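Long-range contacts in mannitol dehydrogenase (Helicobacter pylori, PDB 3TWO), which probably interconverts cinnamyl aldehydes and cinnamyl alcohols, using NADP(H) as coenzyme and zinc at its active site: residues Tyr142-Asp147 with Glu298-Val303; Val88-Asn93 with Ser291-Ile296; Glu153-Leu158 with Asn310-Ile315. All coordinates share one frame; numbering follows the deposited sequence.

Contact 1 of 3, residues Tyr142-Asp147 with Glu298-Val303; sequences YVISVD and ETQEMV
Ile144 points from its short strand onto helix 296-308 and packs on two residues of that helix, Thr299 and Val303, which lie one turn apart. Its CG1 lies 3.7 Å from Thr299 CG2, and the two side chains cross at about a right angle. The other branch, Ile144 CG2, reaches 3.9 Å from Val303 CG2. Leu159 of helix 158-171 also packs on Ile144, and this half of the contact is buried and largely apolar. Thr299 offers its methyl here because its OG1 turns back along the helix and is bonded to Gly295 O.

The half formed by Ser145 and Gln300 is more open, both residues being partly exposed, and is held by polar bonds. Gln300 has CG anti to the backbone N (chi1 -174°); the chain then bends at chi2 (67°), bringing CD toward the strand, and the amide lies beside the backbone of Ser145 and bonds both its backbone N and its backbone O. Ser145 N donates to Gln300 OE1 over 2.9 Å, in the carbonyl plane and on a lone pair. In return, Gln300 NE2 donates to Ser145 O over 3.0 Å, an almost straight bond at 179°. With two bonds to one residue the amide cannot rotate freely, and Asp304 OD1 receives a further bond from NE2.

Strand 144-145 pairs with strand 85-88 through backbone bonds of Ile144 and Val146, and helix 296-308 packs against it through Thr299, Gln300 and Val303. The arrangement is that of the domain interface in zinc-dependent medium-chain dehydrogenases, where the GroES-like catalytic domain meets a helix of the coenzyme-binding half.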
loop_
_atom_site.group_PDB
_atom_site.type_symbol
_atom_site.label_atom_id
_atom_site.label_comp_id
_atom_site.label_asym_id
_atom_site.label_seq_id
_atom_site.Cartn_x
_atom_site.Cartn_y
_atom_site.Cartn_z
ATOM N N TYR B 142 3.542 18.586 -24.801
ATOM C CA TYR B 142 2.752 18.654 -23.556
ATOM C C TYR B 142 1.369 19.248 -23.834
ATOM O O TYR B 142 0.648 19.650 -22.912
ATOM C CB TYR B 142 3.531 19.488 -22.503
ATOM C CG TYR B 142 4.843 18.829 -22.256
ATOM C CD1 TYR B 142 5.950 19.085 -23.102
ATOM C CD2 TYR B 142 4.967 17.831 -21.270
ATOM C CE1 TYR B 142 7.149 18.415 -22.943
ATOM C CE2 TYR B 142 6.232 17.155 -21.097
ATOM C CZ TYR B 142 7.290 17.471 -21.931
ATOM O OH TYR B 142 8.519 16.861 -21.779
ATOM N N VAL B 143 0.981 19.284 -25.102
ATOM C CA VAL B 143 -0.318 19.843 -25.483
ATOM C C VAL B 143 -1.282 18.715 -25.940
ATOM O O VAL B 143 -0.920 17.852 -26.756
ATOM C CB VAL B 143 -0.132 20.937 -26.578
ATOM C CG1 VAL B 143 -1.499 21.473 -27.058
ATOM C CG2 VAL B 143 0.758 22.086 -26.036
ATOM N N ILE B 144 -2.509 18.716 -25.449
ATOM C CA ILE B 144 -3.434 17.646 -25.801
ATOM C C ILE B 144 -4.289 18.113 -26.987
ATOM O O ILE B 144 -4.791 19.240 -26.969
ATOM C CB ILE B 144 -4.338 17.305 -24.549
ATOM C CG1 ILE B 144 -3.415 17.008 -23.315
ATOM C CG2 ILE B 144 -5.453 16.238 -24.890
ATOM C CD1 ILE B 144 -2.288 15.982 -23.591
ATOM N N SER B 145 -4.489 17.253 -27.984
ATOM C CA SER B 145 -5.323 17.597 -29.113
ATOM C C SER B 145 -6.812 17.337 -28.794
ATOM O O SER B 145 -7.160 16.317 -28.210
ATOM C CB SER B 145 -4.904 16.750 -30.292
ATOM O OG SER B 145 -5.893 16.831 -31.229
ATOM N N VAL B 146 -7.681 18.284 -29.125
ATOM C CA VAL B 146 -9.101 18.167 -28.729
ATOM C C VAL B 146 -9.968 18.313 -29.979
ATOM O O VAL B 146 -9.720 19.228 -30.798
ATOM C CB VAL B 146 -9.499 19.262 -27.730
ATOM C CG1 VAL B 146 -11.027 19.306 -27.537
ATOM C CG2 VAL B 146 -8.755 19.056 -26.379
ATOM N N ASP B 147 -10.957 17.425 -30.145
ATOM C CA ASP B 147 -11.884 17.497 -31.293
ATOM C C ASP B 147 -12.533 18.873 -31.387
ATOM O O ASP B 147 -13.090 19.334 -30.415
ATOM C CB ASP B 147 -13.021 16.499 -31.084
ATOM C CG ASP B 147 -13.841 16.325 -32.320
ATOM O OD1 ASP B 147 -14.543 17.252 -32.788
ATOM O OD2 ASP B 147 -13.715 15.244 -32.878
ATOM N N GLU B 298 -1.257 9.046 -22.024
ATOM C CA GLU B 298 -2.479 8.458 -21.508
ATOM C C GLU B 298 -3.511 9.591 -21.393
ATOM O O GLU B 298 -4.730 9.338 -21.478
ATOM C CB GLU B 298 -2.266 7.698 -20.153
ATOM C CG GLU B 298 -3.507 6.897 -19.736
ATOM C CD GLU B 298 -3.422 6.213 -18.373
ATOM O OE1 GLU B 298 -2.627 6.637 -17.462
ATOM O OE2 GLU B 298 -4.191 5.236 -18.167
ATOM N N THR B 299 -3.052 10.823 -21.124
ATOM C CA THR B 299 -3.980 11.966 -21.124
ATOM C C THR B 299 -4.696 12.133 -22.503
ATOM O O THR B 299 -5.948 12.338 -22.559
ATOM C CB THR B 299 -3.276 13.266 -20.723
ATOM O OG1 THR B 299 -2.650 13.108 -19.418
ATOM C CG2 THR B 299 -4.303 14.508 -20.714
ATOM N N GLN B 300 -3.920 12.003 -23.601
ATOM C CA GLN B 300 -4.503 12.015 -24.945
ATOM C C GLN B 300 -5.494 10.845 -25.112
ATOM O O GLN B 300 -6.612 11.042 -25.607
ATOM C CB GLN B 300 -3.434 11.948 -26.044
ATOM C CG GLN B 300 -4.014 12.106 -27.477
ATOM C CD GLN B 300 -4.569 13.504 -27.700
ATOM O OE1 GLN B 300 -3.814 14.473 -27.604
ATOM N NE2 GLN B 300 -5.933 13.634 -27.925
ATOM N N GLU B 301 -5.095 9.644 -24.714
ATOM C CA GLU B 301 -5.993 8.521 -24.818
ATOM C C GLU B 301 -7.298 8.814 -24.054
ATOM O O GLU B 301 -8.396 8.530 -24.530
ATOM C CB GLU B 301 -5.308 7.287 -24.215
ATOM C CG GLU B 301 -6.214 6.037 -24.129
ATOM C CD GLU B 301 -5.602 4.950 -23.199
ATOM O OE1 GLU B 301 -6.333 4.422 -22.319
ATOM O OE2 GLU B 301 -4.387 4.674 -23.333
ATOM N N MET B 302 -7.178 9.389 -22.874
ATOM C CA MET B 302 -8.369 9.641 -22.003
ATOM C C MET B 302 -9.295 10.705 -22.620
ATOM O O MET B 302 -10.541 10.534 -22.689
ATOM C CB MET B 302 -7.932 10.014 -20.560
ATOM C CG MET B 302 -9.019 10.580 -19.605
ATOM S SD MET B 302 -9.362 12.349 -19.941
ATOM C CE MET B 302 -10.986 12.526 -19.408
ATOM N N VAL B 303 -8.711 11.794 -23.088
ATOM C CA VAL B 303 -9.549 12.806 -23.752
ATOM C C VAL B 303 -10.264 12.228 -24.968
ATOM O O VAL B 303 -11.467 12.454 -25.150
ATOM C CB VAL B 303 -8.732 14.118 -24.099
ATOM C CG1 VAL B 303 -9.524 15.044 -25.078
ATOM C CG2 VAL B 303 -8.363 14.872 -22.759
#

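Contact 2 of 3, residues Val88-Asn93 with Ser291-Ile296; sequences VGCFVN and SLIGGI. With NDP (NADPH dihydro-nicotinamide-adenine-dinucleotide phosphate), chain F.
The phenyl ring of Phe91 meets the loop 291-296 at two places. Gly294 O lies at the ring edge, in the ring plane, 3.5 Å from Phe91 CE2, where the weakly positive rim hydrogens face the carbonyl oxygen. Ile296 comes in obliquely, its CD1 3.7 Å from Phe91 CE1. CG of Phe91 sits between its backbone N and carbonyl carbon (chi1 52°), the crowded position, and the ring beyond it reaches the 291-296 segment.

Nearer the cofactor, Ile293 packs against Cys90, with Ile293 CG1 4.0 Å from Cys90 SG. The approach of CD1 to the sulphur is shorter than van der Waals contact and its exact value is doubtful. The same Ile293 faces NADPH, with CG1 3.4 Å from the carboxamide nitrogen N7N, and therefore separates the carboxamide from Cys90. The Cys90 side chain is about 4 Å from the zinc ion bound by Cys42, His64 and Cys160, and it packs on the latter two.

In the next shell, Cys90 is held by backbone bonding with Thr115, whose OG1 also bonds Gly89 O. On the loop, the backbone bends sharply at Ile293, which has a positive phi (48°). Glu106 OE1 accepts a bond from Ile296 N at the start of the helix, directly after Gly295 in the N-cap position.

Loop 291-296 links strand 287-290, an edge strand of the parallel Rossmann sheet within this chain, to helix 296-308, while 88-93 runs from strand 85-88 to strand 91-93, and Cys160 and Thr164 of helix 158-171 pack on Ile293.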
loop_
_atom_site.group_PDB
_atom_site.type_symbol
_atom_site.label_atom_id
_atom_site.label_comp_id
_atom_site.label_asym_id
_atom_site.label_seq_id
_atom_site.Cartn_x
_atom_site.Cartn_y
_atom_site.Cartn_z
ATOM N N VAL B 88 -4.461 21.802 -22.013
ATOM C CA VAL B 88 -3.246 21.712 -21.216
ATOM C C VAL B 88 -3.609 21.245 -19.800
ATOM O O VAL B 88 -4.630 21.703 -19.218
ATOM C CB VAL B 88 -2.476 23.073 -21.191
ATOM C CG1 VAL B 88 -1.199 22.997 -20.333
ATOM C CG2 VAL B 88 -2.162 23.499 -22.618
ATOM N N GLY B 89 -2.752 20.357 -19.249
ATOM C CA GLY B 89 -2.969 19.776 -17.941
ATOM C C GLY B 89 -2.042 20.301 -16.840
ATOM O O GLY B 89 -1.648 21.486 -16.812
ATOM N N CYS B 90 -1.667 19.385 -15.945
ATOM C CA CYS B 90 -0.864 19.700 -14.759
ATOM C C CYS B 90 0.621 19.983 -14.955
ATOM O O CYS B 90 1.275 20.455 -13.991
ATOM C CB CYS B 90 -0.980 18.544 -13.737
ATOM S SG CYS B 90 -2.689 18.370 -13.210
ATOM N N PHE B 91 1.183 19.642 -16.127
ATOM C CA PHE B 91 2.592 19.997 -16.363
ATOM C C PHE B 91 2.819 20.413 -17.811
ATOM O O PHE B 91 2.056 20.006 -18.688
ATOM C CB PHE B 91 3.572 18.887 -15.940
ATOM C CG PHE B 91 3.223 17.552 -16.533
ATOM C CD1 PHE B 91 3.692 17.193 -17.786
ATOM C CD2 PHE B 91 2.395 16.665 -15.844
ATOM C CE1 PHE B 91 3.353 15.957 -18.352
ATOM C CE2 PHE B 91 2.079 15.434 -16.382
ATOM C CZ PHE B 91 2.557 15.089 -17.654
ATOM N N VAL B 92 3.852 21.226 -18.038
ATOM C CA VAL B 92 4.097 21.843 -19.327
ATOM C C VAL B 92 5.485 21.533 -19.890
ATOM O O VAL B 92 5.866 22.031 -20.973
ATOM C CB VAL B 92 3.978 23.388 -19.244
ATOM C CG1 VAL B 92 2.603 23.777 -18.880
ATOM C CG2 VAL B 92 5.003 23.978 -18.186
ATOM N N ASN B 93 6.250 20.736 -19.179
ATOM C CA ASN B 93 7.618 20.379 -19.631
ATOM C C ASN B 93 8.216 19.304 -18.729
ATOM O O ASN B 93 7.687 19.109 -17.618
ATOM C CB ASN B 93 8.535 21.603 -19.627
ATOM C CG ASN B 93 9.449 21.630 -20.854
ATOM O OD1 ASN B 93 9.701 20.592 -21.450
ATOM N ND2 ASN B 93 9.851 22.834 -21.296
ATOM N N SER B 291 -1.634 7.342 -7.043
ATOM C CA SER B 291 -1.620 7.662 -8.494
ATOM C C SER B 291 -1.497 9.188 -8.625
ATOM O O SER B 291 -2.144 9.908 -7.883
ATOM C CB SER B 291 -2.908 7.186 -9.190
ATOM O OG SER B 291 -2.680 7.078 -10.578
ATOM N N LEU B 292 -0.618 9.643 -9.513
ATOM C CA LEU B 292 -0.355 11.030 -9.749
ATOM C C LEU B 292 -0.729 11.337 -11.206
ATOM O O LEU B 292 -0.036 10.896 -12.150
ATOM C CB LEU B 292 1.129 11.354 -9.505
ATOM C CG LEU B 292 1.511 12.847 -9.691
ATOM C CD1 LEU B 292 0.741 13.771 -8.784
ATOM C CD2 LEU B 292 3.025 12.972 -9.500
ATOM N N ILE B 293 -1.822 12.085 -11.384
ATOM C CA ILE B 293 -2.201 12.623 -12.697
ATOM C C ILE B 293 -2.128 11.515 -13.757
ATOM O O ILE B 293 -2.732 10.448 -13.598
ATOM C CB ILE B 293 -1.236 13.785 -13.101
ATOM C CG1 ILE B 293 -1.203 14.838 -12.018
ATOM C CG2 ILE B 293 -1.795 14.543 -14.270
ATOM C CD1 ILE B 293 -2.554 15.493 -11.956
ATOM N N GLY B 294 -1.377 11.765 -14.831
ATOM C CA GLY B 294 -1.071 10.742 -15.830
ATOM C C GLY B 294 -0.074 11.354 -16.774
ATOM O O GLY B 294 0.135 12.565 -16.765
ATOM N N GLY B 295 0.526 10.527 -17.585
ATOM C CA GLY B 295 1.392 10.981 -18.667
ATOM C C GLY B 295 0.666 11.633 -19.819
ATOM O O GLY B 295 -0.540 11.560 -19.907
ATOM N N ILE B 296 1.425 12.313 -20.691
ATOM C CA ILE B 296 0.845 12.961 -21.881
ATOM C C ILE B 296 0.073 11.970 -22.788
ATOM O O ILE B 296 -1.109 12.183 -23.173
ATOM C CB ILE B 296 1.941 13.705 -22.658
ATOM C CG1 ILE B 296 2.441 14.896 -21.808
ATOM C CG2 ILE B 296 1.435 14.135 -24.042
ATOM C CD1 ILE B 296 1.279 15.949 -21.367
HETATM P PA NDP F . -13.310 18.908 -4.735
HETATM O O1A NDP F . -13.608 19.532 -3.437
HETATM O O2A NDP F . -14.297 18.794 -5.958
HETATM O O5B NDP F . -14.000 17.517 -4.235
HETATM C C5B NDP F . -13.699 16.902 -2.871
HETATM C C4B NDP F . -14.916 16.085 -2.453
HETATM O O4B NDP F . -14.728 15.198 -1.273
HETATM C C3B NDP F . -16.076 17.053 -2.127
HETATM O O3B NDP F . -17.284 16.543 -2.809
HETATM C C2B NDP F . -16.204 16.917 -0.585
HETATM O O2B NDP F . -17.593 17.134 -0.274
HETATM C C1B NDP F . -15.886 15.420 -0.363
HETATM N N9A NDP F . -15.259 15.137 0.948
HETATM C C8A NDP F . -14.455 15.985 1.630
HETATM N N7A NDP F . -14.056 15.344 2.717
HETATM C C5A NDP F . -14.589 14.125 2.725
HETATM C C6A NDP F . -14.512 13.055 3.598
HETATM N N6A NDP F . -13.782 13.082 4.766
HETATM N N1A NDP F . -15.211 11.974 3.273
HETATM C C2A NDP F . -15.919 11.867 2.170
HETATM N N3A NDP F . -15.999 12.860 1.316
HETATM C C4A NDP F . -15.347 14.002 1.594
HETATM O O3 NDP F . -11.923 18.172 -4.892
HETATM P PN NDP F . -11.310 17.650 -6.190
HETATM O O1N NDP F . -12.067 16.505 -6.745
HETATM O O2N NDP F . -10.877 18.735 -7.211
HETATM O O5D NDP F . -9.929 17.124 -5.647
HETATM C C5D NDP F . -9.956 16.197 -4.457
HETATM C C4D NDP F . -8.486 15.961 -3.908
HETATM O O4D NDP F . -7.825 15.356 -5.036
HETATM C C3D NDP F . -7.681 17.237 -3.539
HETATM O O3D NDP F . -6.895 16.953 -2.349
HETATM C C2D NDP F . -6.828 17.439 -4.813
HETATM O O2D NDP F . -5.642 18.083 -4.502
HETATM C C1D NDP F . -6.514 15.967 -5.167
HETATM N N1N NDP F . -5.982 15.762 -6.557
HETATM C C2N NDP F . -4.925 14.841 -6.731
HETATM C C3N NDP F . -4.393 14.608 -7.989
HETATM C C7N NDP F . -3.312 13.541 -8.149
HETATM O O7N NDP F . -3.184 12.636 -7.307
HETATM N N7N NDP F . -2.735 13.512 -9.345
HETATM C C4N NDP F . -4.891 15.332 -9.098
HETATM C C5N NDP F . -5.983 16.235 -8.946
HETATM C C6N NDP F . -6.519 16.465 -7.696
HETATM P P2B NDP F . -18.078 17.982 0.947
HETATM O O1X NDP F . -19.189 19.001 0.300
HETATM O O2X NDP F . -18.527 17.097 2.026
HETATM O O3X NDP F . -16.864 18.904 1.399
#

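Contact 3 of 3, residues Glu153-Leu158 with Asn310-Ile315; sequences EKVAPL and NIYPEI
Leu158, whose backbone N donates to Val155 O over 2.8 Å, packs on Pro313 across the contact, with Leu158 CD2 3.7 Å from Pro313 CD and the two side chains crossing at about a right angle. Pro313 packs against both Leu158 and Pro157, its CG lying 3.8 Å from Pro157 CG in an oblique crossing of the two rings. The same proline ring comes up against the backbone oxygen of Lys154, on helix 152-155. Here the packing is tight: Pro313 CD approaches Lys154 O to 3.2 Å, and Pro313 CG lies closer still, near enough that its precise distance is doubtful. Tyr312 CD2 stands 3.9 Å from the same Lys154 O.

This is where the chain returns from the coenzyme domain to the catalytic domain, as in other medium-chain dehydrogenases: a Schellman motif with Asn310 as the C-prime residue ends helix 296-308, and the strand 315-318 that follows joins strand 338-342 in parallel.

Tyr312 packs beside the helix, its CD2 3.7 Å from Lys154 CB, and the Lys154 side chain crosses it at about a right angle. CG of Lys154 is anti to the carbonyl carbon (chi1 -81°); the chain is extended beyond CG (chi2 176°), and Lys154 CD lies 3.9 Å from Tyr312 CB. At the other end, Ile315 CD1 lies 3.7 Å from Glu153 CG, and Ile315 CG2 touches Pro157 CG. Tyr312 O accepts a hydrogen bond from Lys194 NZ of helix 187-198, and the same Lys194 NZ also forms a long, weak ion pair with Glu314 OE2.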
loop_
_atom_site.group_PDB
_atom_site.type_symbol
_atom_site.label_atom_id
_atom_site.label_comp_id
_atom_site.label_asym_id
_atom_site.label_seq_id
_atom_site.Cartn_x
_atom_site.Cartn_y
_atom_site.Cartn_z
ATOM N N GLU B 153 -15.987 23.987 -22.719
ATOM C CA GLU B 153 -16.196 24.234 -21.282
ATOM C C GLU B 153 -16.217 22.901 -20.484
ATOM O O GLU B 153 -15.716 22.858 -19.359
ATOM C CB GLU B 153 -17.442 25.118 -21.041
ATOM C CG GLU B 153 -18.872 24.468 -21.001
ATOM C CD GLU B 153 -19.391 24.053 -22.360
ATOM O OE1 GLU B 153 -18.742 24.324 -23.384
ATOM O OE2 GLU B 153 -20.471 23.420 -22.411
ATOM N N LYS B 154 -16.730 21.824 -21.094
ATOM C CA LYS B 154 -16.746 20.499 -20.438
ATOM C C LYS B 154 -15.422 19.723 -20.578
ATOM O O LYS B 154 -15.114 18.815 -19.741
ATOM C CB LYS B 154 -17.869 19.654 -21.027
ATOM C CG LYS B 154 -19.222 19.993 -20.402
ATOM C CD LYS B 154 -20.284 19.208 -21.074
ATOM C CE LYS B 154 -21.647 19.703 -20.639
ATOM N NZ LYS B 154 -22.615 18.728 -21.186
ATOM N N VAL B 155 -14.647 20.075 -21.619
ATOM C CA VAL B 155 -13.392 19.419 -21.911
ATOM C C VAL B 155 -12.347 19.791 -20.855
ATOM O O VAL B 155 -11.570 18.930 -20.454
ATOM C CB VAL B 155 -12.864 19.778 -23.336
ATOM C CG1 VAL B 155 -11.378 19.358 -23.534
ATOM C CG2 VAL B 155 -13.748 19.129 -24.408
ATOM N N ALA B 156 -12.325 21.052 -20.421
ATOM C CA ALA B 156 -11.235 21.577 -19.595
ATOM C C ALA B 156 -10.907 20.707 -18.359
ATOM O O ALA B 156 -9.731 20.413 -18.106
ATOM C CB ALA B 156 -11.495 23.119 -19.214
ATOM N N PRO B 157 -11.926 20.269 -17.594
ATOM C CA PRO B 157 -11.529 19.492 -16.392
ATOM C C PRO B 157 -11.109 18.077 -16.724
ATOM O O PRO B 157 -10.562 17.405 -15.852
ATOM C CB PRO B 157 -12.801 19.481 -15.496
ATOM C CG PRO B 157 -13.670 20.658 -15.995
ATOM C CD PRO B 157 -13.335 20.720 -17.526
ATOM N N LEU B 158 -11.333 17.613 -17.964
ATOM C CA LEU B 158 -10.754 16.330 -18.343
ATOM C C LEU B 158 -9.258 16.394 -18.165
ATOM O O LEU B 158 -8.650 15.365 -17.861
ATOM C CB LEU B 158 -11.041 15.952 -19.803
ATOM C CG LEU B 158 -12.472 15.838 -20.191
ATOM C CD1 LEU B 158 -12.613 15.725 -21.772
ATOM C CD2 LEU B 158 -13.109 14.704 -19.445
ATOM N N ASN B 310 -18.866 10.498 -24.955
ATOM C CA ASN B 310 -19.636 11.580 -24.326
ATOM C C ASN B 310 -19.671 11.469 -22.789
ATOM O O ASN B 310 -20.715 11.550 -22.173
ATOM C CB ASN B 310 -21.044 11.685 -24.916
ATOM C CG ASN B 310 -21.440 13.122 -25.219
ATOM O OD1 ASN B 310 -21.287 13.625 -26.381
ATOM N ND2 ASN B 310 -21.954 13.796 -24.232
ATOM N N ILE B 311 -18.498 11.297 -22.205
ATOM C CA ILE B 311 -18.311 11.264 -20.782
ATOM C C ILE B 311 -17.618 12.578 -20.370
ATOM O O ILE B 311 -16.420 12.772 -20.622
ATOM C CB ILE B 311 -17.404 10.095 -20.419
ATOM C CG1 ILE B 311 -18.068 8.786 -20.834
ATOM C CG2 ILE B 311 -17.120 10.062 -18.919
ATOM C CD1 ILE B 311 -17.159 7.499 -20.658
ATOM N N TYR B 312 -18.390 13.484 -19.768
ATOM C CA TYR B 312 -17.913 14.777 -19.387
ATOM C C TYR B 312 -18.202 15.112 -17.926
ATOM O O TYR B 312 -19.203 14.651 -17.359
ATOM C CB TYR B 312 -18.578 15.826 -20.250
ATOM C CG TYR B 312 -18.167 15.794 -21.697
ATOM C CD1 TYR B 312 -19.065 15.365 -22.704
ATOM C CD2 TYR B 312 -16.888 16.195 -22.071
ATOM C CE1 TYR B 312 -18.682 15.375 -24.089
ATOM C CE2 TYR B 312 -16.515 16.218 -23.410
ATOM C CZ TYR B 312 -17.410 15.816 -24.401
ATOM O OH TYR B 312 -16.959 15.859 -25.689
ATOM N N PRO B 313 -17.304 15.918 -17.297
ATOM C CA PRO B 313 -17.637 16.502 -15.969
ATOM C C PRO B 313 -18.922 17.314 -15.975
ATOM O O PRO B 313 -19.344 17.924 -17.007
ATOM C CB PRO B 313 -16.463 17.453 -15.681
ATOM C CG PRO B 313 -15.856 17.736 -17.079
ATOM C CD PRO B 313 -16.006 16.407 -17.818
ATOM N N GLU B 314 -19.548 17.302 -14.824
ATOM C CA GLU B 314 -20.665 18.169 -14.467
ATOM C C GLU B 314 -20.018 19.496 -14.056
ATOM O O GLU B 314 -19.224 19.552 -13.099
ATOM C CB GLU B 314 -21.334 17.581 -13.227
ATOM C CG GLU B 314 -21.885 16.206 -13.411
ATOM C CD GLU B 314 -23.024 16.269 -14.362
ATOM O OE1 GLU B 314 -23.922 17.108 -14.085
ATOM O OE2 GLU B 314 -23.005 15.541 -15.390
ATOM N N ILE B 315 -20.337 20.559 -14.762
ATOM C CA ILE B 315 -19.637 21.819 -14.507
ATOM C C ILE B 315 -20.628 22.917 -14.267
ATOM O O ILE B 315 -21.786 22.834 -14.708
ATOM C CB ILE B 315 -18.693 22.238 -15.664
ATOM C CG1 ILE B 315 -19.521 22.525 -16.929
ATOM C CG2 ILE B 315 -17.748 21.091 -16.003
ATOM C CD1 ILE B 315 -19.327 23.878 -17.427
#

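Overall arrangement
From the N terminus, the chain passes 88-93, 142-147 and 153-158 before it enters the Rossmann half, and meets their partners in the same order at 291-296, 298-303 and 310-315. Contact 2 therefore closes a loop of 197 intervening residues, contact 1 one of 150 and contact 3 one of 151. Their segments alternate, so all three cross and none nests. Contacts 1 and 2 touch where Tyr142 packs on Phe91 and Ile296; contacts 1 and 3 touch through Val146 and Val155. Contacts 2 and 3 do not touch, their centres being about 17 Å apart. Together they tie the start, body and exit of helix 296-308 to the GroES-like side.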